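Local coordinates for protein 2-hydroxyhepta-2,4-diene-1,7-dioate isomerase (Corynebacterium glutamicum, PDB 4DBF) that probably acts as a magnesium-dependent oxaloacetate decarboxylase of the fumarylacetoacetate hydrolase family, and may also act as an isomerase, at residues P209-K223 against T262-P276. Residues are numbered along the deposited sequence; the frame is centred on the assembly and turned at random.
Sequences PIKARLTHDGETQLK and TEAMVDGDYIEIEIP
Arg213 reaches diagonally over the neighbouring strand to Glu274: its extended chain, with CG beside its own backbone N (chi1 -66°), brings NH1 to 3.2 Å from Glu274 OE1. NH1 meets OE1 from above the carboxylate plane in a salt bridge, and guanidinium and carboxylate stand nearly perpendicular. A water in the guanidinium plane takes a second bond from Arg213 NH1 and donates to both O and OE1 of Glu272, so the arginine is tied directly to Glu274 and through water to Glu272, on the face it shares with Thr215 and Tyr270. On the other face, Ala212 CB packs on Ile273 CD1 at 3.6 Å, and Leu214 forks, CD1 against Met265 CG and CD2 3.5 Å from Glu263 CG. Ile210 and Ile275 lie side by side, their CG1 atoms 3.8 Å apart. Strands 209-216 and 270-275 are antiparallel neighbours in a mixed sheet of the FAH-type catalytic domain, with strand 279-287 on the other side of 270-275; Lys211-Glu274, Arg213-Glu272 and Thr215-Tyr270 are the hydrogen-bonded pairs, the Glu274 N to Lys211 O bond being 2.7 Å. The type I' turn 216-219 closes a two-residue beta hairpin between strands 209-216 and 219-227, across which Thr215 OG1 and Thr220 OG1 share a 2.6 Å hydrogen bond. From the second of these strands Lys223, bent at chi2 (-69°), sets NZ 3.0 Å from Glu263 OE1 in a second salt bridge. Behind the apolar face, Phe135 touches Ala212, Met265 and Ile271, while Ile164 backs Ile273 and Ile275. Thr262 OG1 is hydrogen-bonded to Phe135 O, next to the magnesium ligand Glu136.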
loop_
_atom_site.group_PDB
_atom_site.type_symbol
_atom_site.label_atom_id
_atom_site.label_comp_id
_atom_site.label_asym_id
_atom_site.label_seq_id
_atom_site.Cartn_x
_atom_site.Cartn_y
_atom_site.Cartn_z
ATOM N N PRO A 209 8.127 -22.442 -16.336
ATOM C CA PRO A 209 8.870 -22.945 -15.200
ATOM C C PRO A 209 9.326 -21.736 -14.354
ATOM O O PRO A 209 9.697 -20.727 -14.907
ATOM C CB PRO A 209 10.089 -23.627 -15.838
ATOM C CG PRO A 209 9.796 -23.705 -17.328
ATOM C CD PRO A 209 8.874 -22.606 -17.614
ATOM N N ILE A 210 9.215 -21.788 -13.037
ATOM C CA ILE A 210 9.726 -20.696 -12.218
ATOM C C ILE A 210 10.633 -21.348 -11.189
ATOM O O ILE A 210 10.154 -22.146 -10.389
ATOM C CB ILE A 210 8.590 -19.946 -11.536
ATOM C CG1 ILE A 210 7.722 -19.211 -12.565
ATOM C CG2 ILE A 210 9.158 -18.953 -10.475
ATOM C CD1 ILE A 210 6.416 -18.701 -11.971
ATOM N N LYS A 211 11.935 -21.076 -11.256
ATOM C CA LYS A 211 12.887 -21.816 -10.464
ATOM C C LYS A 211 13.596 -20.868 -9.530
ATOM O O LYS A 211 13.724 -19.671 -9.866
ATOM C CB LYS A 211 13.883 -22.534 -11.367
ATOM C CG LYS A 211 13.198 -23.709 -12.129
ATOM C CD LYS A 211 14.119 -24.366 -13.191
ATOM C CE LYS A 211 13.470 -25.689 -13.679
ATOM N NZ LYS A 211 14.475 -26.468 -14.388
ATOM N N ALA A 212 14.029 -21.371 -8.367
ATOM C CA ALA A 212 14.819 -20.582 -7.441
ATOM C C ALA A 212 15.973 -21.418 -6.895
ATOM O O ALA A 212 15.786 -22.579 -6.501
ATOM C CB ALA A 212 13.955 -20.086 -6.309
ATOM N N ARG A 213 17.150 -20.826 -6.906
ATOM C CA ARG A 213 18.350 -21.468 -6.414
ATOM C C ARG A 213 18.866 -20.687 -5.220
ATOM O O ARG A 213 19.133 -19.460 -5.343
ATOM C CB ARG A 213 19.395 -21.515 -7.530
ATOM C CG ARG A 213 18.933 -22.432 -8.684
ATOM C CD ARG A 213 19.837 -22.377 -9.894
ATOM N NE ARG A 213 19.367 -23.353 -10.872
ATOM C CZ ARG A 213 18.471 -23.114 -11.824
ATOM N NH1 ARG A 213 17.918 -21.896 -11.979
ATOM N NH2 ARG A 213 18.126 -24.102 -12.628
ATOM N N LEU A 214 18.988 -21.389 -4.089
ATOM C CA LEU A 214 19.499 -20.832 -2.864
ATOM C C LEU A 214 20.936 -21.279 -2.661
ATOM O O LEU A 214 21.220 -22.483 -2.621
ATOM C CB LEU A 214 18.680 -21.292 -1.654
ATOM C CG LEU A 214 19.005 -20.793 -0.234
ATOM C CD1 LEU A 214 18.855 -19.269 -0.045
ATOM C CD2 LEU A 214 18.136 -21.529 0.825
ATOM N N THR A 215 21.826 -20.305 -2.508
ATOM C CA THR A 215 23.185 -20.623 -2.163
ATOM C C THR A 215 23.302 -20.463 -0.640
ATOM O O THR A 215 23.121 -19.368 -0.112
ATOM C CB THR A 215 24.136 -19.655 -2.906
ATOM O OG1 THR A 215 23.935 -19.787 -4.329
ATOM C CG2 THR A 215 25.668 -19.860 -2.485
ATOM N N HIS A 216 23.630 -21.556 0.052
ATOM C CA HIS A 216 23.808 -21.550 1.511
ATOM C C HIS A 216 25.106 -22.317 1.794
ATOM O O HIS A 216 25.317 -23.413 1.251
ATOM C CB HIS A 216 22.615 -22.229 2.230
ATOM C CG HIS A 216 22.723 -22.233 3.722
ATOM N ND1 HIS A 216 22.746 -23.396 4.467
ATOM C CD2 HIS A 216 22.840 -21.216 4.612
ATOM C CE1 HIS A 216 22.861 -23.094 5.753
ATOM N NE2 HIS A 216 22.920 -21.776 5.870
ATOM N N ASP A 217 25.970 -21.714 2.598
ATOM C CA ASP A 217 27.280 -22.322 2.933
ATOM C C ASP A 217 28.049 -22.634 1.663
ATOM O O ASP A 217 28.525 -23.741 1.501
ATOM C CB ASP A 217 27.048 -23.623 3.703
ATOM C CG ASP A 217 26.659 -23.383 5.119
ATOM O OD1 ASP A 217 26.983 -22.296 5.630
ATOM O OD2 ASP A 217 26.015 -24.275 5.722
ATOM N N GLY A 218 28.063 -21.684 0.734
ATOM C CA GLY A 218 28.721 -21.828 -0.566
ATOM C C GLY A 218 28.184 -22.884 -1.529
ATOM O O GLY A 218 28.687 -23.002 -2.645
ATOM N N GLU A 219 27.191 -23.662 -1.104
ATOM C CA GLU A 219 26.546 -24.654 -1.945
ATOM C C GLU A 219 25.202 -24.107 -2.453
ATOM O O GLU A 219 24.423 -23.515 -1.701
ATOM C CB GLU A 219 26.339 -25.965 -1.170
ATOM C CG GLU A 219 25.464 -26.989 -1.888
ATOM C CD GLU A 219 25.763 -28.434 -1.495
ATOM O OE1 GLU A 219 26.659 -28.661 -0.630
ATOM O OE2 GLU A 219 25.106 -29.353 -2.066
ATOM N N THR A 220 24.949 -24.326 -3.732
ATOM C CA THR A 220 23.747 -23.817 -4.392
ATOM C C THR A 220 22.839 -24.974 -4.693
ATOM O O THR A 220 23.294 -25.956 -5.294
ATOM C CB THR A 220 24.111 -23.076 -5.683
ATOM O OG1 THR A 220 24.950 -21.971 -5.342
ATOM C CG2 THR A 220 22.853 -22.515 -6.402
ATOM N N GLN A 221 21.568 -24.872 -4.275
ATOM C CA GLN A 221 20.537 -25.910 -4.526
ATOM C C GLN A 221 19.193 -25.362 -5.080
ATOM O O GLN A 221 18.795 -24.263 -4.766
ATOM C CB GLN A 221 20.203 -26.613 -3.225
ATOM C CG GLN A 221 21.288 -27.558 -2.684
ATOM C CD GLN A 221 20.760 -28.382 -1.519
ATOM O OE1 GLN A 221 19.989 -29.336 -1.708
ATOM N NE2 GLN A 221 21.146 -28.005 -0.308
ATOM N N LEU A 222 18.471 -26.191 -5.830
ATOM C CA LEU A 222 17.160 -25.838 -6.384
ATOM C C LEU A 222 16.147 -26.023 -5.295
ATOM O O LEU A 222 15.915 -27.134 -4.831
ATOM C CB LEU A 222 16.814 -26.766 -7.580
ATOM C CG LEU A 222 15.504 -26.625 -8.385
ATOM C CD1 LEU A 222 15.335 -25.199 -8.973
ATOM C CD2 LEU A 222 15.437 -27.634 -9.549
ATOM N N LYS A 223 15.528 -24.937 -4.862
ATOM C CA LYS A 223 14.682 -24.968 -3.679
ATOM C C LYS A 223 13.275 -24.484 -3.996
ATOM O O LYS A 223 12.393 -24.466 -3.138
ATOM C CB LYS A 223 15.347 -24.154 -2.562
ATOM C CG LYS A 223 16.590 -24.839 -1.948
ATOM C CD LYS A 223 16.199 -26.090 -1.148
ATOM C CE LYS A 223 17.375 -26.655 -0.357
ATOM N NZ LYS A 223 16.904 -27.539 0.748
ATOM N N THR A 262 8.889 -22.723 0.851
ATOM C CA THR A 262 10.115 -23.035 0.146
ATOM C C THR A 262 11.306 -23.458 1.035
ATOM O O THR A 262 11.461 -24.626 1.303
ATOM C CB THR A 262 10.507 -21.837 -0.710
ATOM O OG1 THR A 262 10.667 -20.688 0.146
ATOM C CG2 THR A 262 9.409 -21.539 -1.826
ATOM N N GLU A 263 12.115 -22.522 1.496
ATOM C CA GLU A 263 13.261 -22.843 2.343
ATOM C C GLU A 263 13.711 -21.565 3.068
ATOM O O GLU A 263 13.828 -20.493 2.446
ATOM C CB GLU A 263 14.442 -23.434 1.540
ATOM C CG GLU A 263 15.770 -23.667 2.352
ATOM C CD GLU A 263 15.803 -24.981 3.165
ATOM O OE1 GLU A 263 15.190 -26.012 2.756
ATOM O OE2 GLU A 263 16.483 -24.974 4.220
ATOM N N ALA A 264 14.009 -21.652 4.361
ATOM C CA ALA A 264 14.474 -20.456 5.066
ATOM C C ALA A 264 15.850 -19.954 4.593
ATOM O O ALA A 264 16.722 -20.731 4.181
ATOM C CB ALA A 264 14.463 -20.657 6.598
ATOM N N MET A 265 16.024 -18.645 4.657
ATOM C CA MET A 265 17.226 -17.992 4.193
ATOM C C MET A 265 17.824 -17.348 5.417
ATOM O O MET A 265 17.075 -16.833 6.265
ATOM C CB MET A 265 16.825 -16.864 3.218
ATOM C CG MET A 265 16.212 -17.366 1.976
ATOM S SD MET A 265 16.037 -15.955 0.854
ATOM C CE MET A 265 14.984 -14.824 1.618
ATOM N N VAL A 266 19.158 -17.313 5.484
ATOM C CA VAL A 266 19.882 -16.680 6.568
ATOM C C VAL A 266 21.007 -15.770 6.079
ATOM O O VAL A 266 21.393 -15.777 4.898
ATOM C CB VAL A 266 20.499 -17.723 7.578
ATOM C CG1 VAL A 266 19.377 -18.623 8.249
ATOM C CG2 VAL A 266 21.623 -18.572 6.881
ATOM N N ASP A 267 21.555 -14.992 7.008
ATOM C CA ASP A 267 22.608 -14.032 6.682
ATOM C C ASP A 267 23.716 -14.755 5.941
ATOM O O ASP A 267 24.065 -15.842 6.325
ATOM C CB ASP A 267 23.104 -13.379 7.957
ATOM C CG ASP A 267 24.353 -12.606 7.735
ATOM O OD1 ASP A 267 24.288 -11.482 7.208
ATOM O OD2 ASP A 267 25.417 -13.165 8.057
ATOM N N GLY A 268 24.215 -14.188 4.835
ATOM C CA GLY A 268 25.194 -14.902 3.976
ATOM C C GLY A 268 24.696 -15.635 2.735
ATOM O O GLY A 268 25.479 -15.845 1.795
ATOM N N ASP A 269 23.431 -16.084 2.733
ATOM C CA ASP A 269 22.874 -16.811 1.604
ATOM C C ASP A 269 22.772 -15.878 0.419
ATOM O O ASP A 269 22.933 -14.635 0.532
ATOM C CB ASP A 269 21.445 -17.364 1.913
ATOM C CG ASP A 269 21.472 -18.460 2.970
ATOM O OD1 ASP A 269 22.631 -18.882 3.341
ATOM O OD2 ASP A 269 20.386 -18.898 3.436
ATOM N N TYR A 270 22.456 -16.490 -0.719
ATOM C CA TYR A 270 22.156 -15.734 -1.898
ATOM C C TYR A 270 20.981 -16.454 -2.519
ATOM O O TYR A 270 20.962 -17.671 -2.551
ATOM C CB TYR A 270 23.334 -15.743 -2.882
ATOM C CG TYR A 270 23.137 -14.833 -4.083
ATOM C CD1 TYR A 270 23.465 -13.466 -4.023
ATOM C CD2 TYR A 270 22.617 -15.331 -5.264
ATOM C CE1 TYR A 270 23.260 -12.617 -5.156
ATOM C CE2 TYR A 270 22.453 -14.496 -6.419
ATOM C CZ TYR A 270 22.765 -13.153 -6.333
ATOM O OH TYR A 270 22.602 -12.372 -7.454
ATOM N N ILE A 271 20.013 -15.699 -3.030
ATOM C CA ILE A 271 18.823 -16.278 -3.644
ATOM C C ILE A 271 18.612 -15.764 -5.082
ATOM O O ILE A 271 18.679 -14.575 -5.329
ATOM C CB ILE A 271 17.526 -16.040 -2.727
ATOM C CG1 ILE A 271 16.267 -16.653 -3.354
ATOM C CG2 ILE A 271 17.215 -14.555 -2.445
ATOM C CD1 ILE A 271 16.248 -18.178 -3.469
ATOM N N GLU A 272 18.374 -16.662 -6.022
ATOM C CA GLU A 272 18.212 -16.237 -7.393
ATOM C C GLU A 272 16.960 -16.876 -7.967
ATOM O O GLU A 272 16.874 -18.121 -8.077
ATOM C CB GLU A 272 19.427 -16.655 -8.213
ATOM C CG GLU A 272 19.447 -16.191 -9.660
ATOM C CD GLU A 272 20.729 -16.663 -10.340
ATOM O OE1 GLU A 272 20.867 -17.872 -10.588
ATOM O OE2 GLU A 272 21.594 -15.826 -10.610
ATOM N N ILE A 273 16.017 -16.037 -8.400
ATOM C CA ILE A 273 14.840 -16.583 -9.030
ATOM C C ILE A 273 15.088 -16.559 -10.536
ATOM O O ILE A 273 15.579 -15.540 -11.065
ATOM C CB ILE A 273 13.555 -15.709 -8.727
ATOM C CG1 ILE A 273 13.372 -15.405 -7.203
ATOM C CG2 ILE A 273 12.289 -16.317 -9.376
ATOM C CD1 ILE A 273 13.254 -16.605 -6.339
ATOM N N GLU A 274 14.666 -17.596 -11.246
ATOM C CA GLU A 274 14.796 -17.563 -12.696
ATOM C C GLU A 274 13.462 -17.813 -13.373
ATOM O O GLU A 274 12.806 -18.771 -13.056
ATOM C CB GLU A 274 15.826 -18.593 -13.197
ATOM C CG GLU A 274 15.805 -18.795 -14.677
ATOM C CD GLU A 274 16.809 -19.848 -15.130
ATOM O OE1 GLU A 274 16.659 -21.058 -14.775
ATOM O OE2 GLU A 274 17.714 -19.450 -15.892
ATOM N N ILE A 275 13.070 -16.949 -14.314
ATOM C CA ILE A 275 11.902 -17.199 -15.136
ATOM C C ILE A 275 12.343 -17.090 -16.618
ATOM O O ILE A 275 12.675 -16.014 -17.060
ATOM C CB ILE A 275 10.701 -16.260 -14.812
ATOM C CG1 ILE A 275 10.209 -16.402 -13.348
ATOM C CG2 ILE A 275 9.560 -16.548 -15.794
ATOM C CD1 ILE A 275 8.983 -15.594 -13.039
ATOM N N PRO A 276 12.399 -18.220 -17.371
ATOM C CA PRO A 276 12.869 -18.167 -18.782
ATOM C C PRO A 276 12.015 -17.213 -19.601
ATOM O O PRO A 276 10.781 -17.153 -19.417
ATOM C CB PRO A 276 12.720 -19.634 -19.268
ATOM C CG PRO A 276 11.819 -20.335 -18.207
ATOM C CD PRO A 276 12.171 -19.610 -16.922
HETATM O O HOH W 1 18.108 -19.264 -10.351
HETATM O O HOH W 2 25.469 -18.979 3.594
#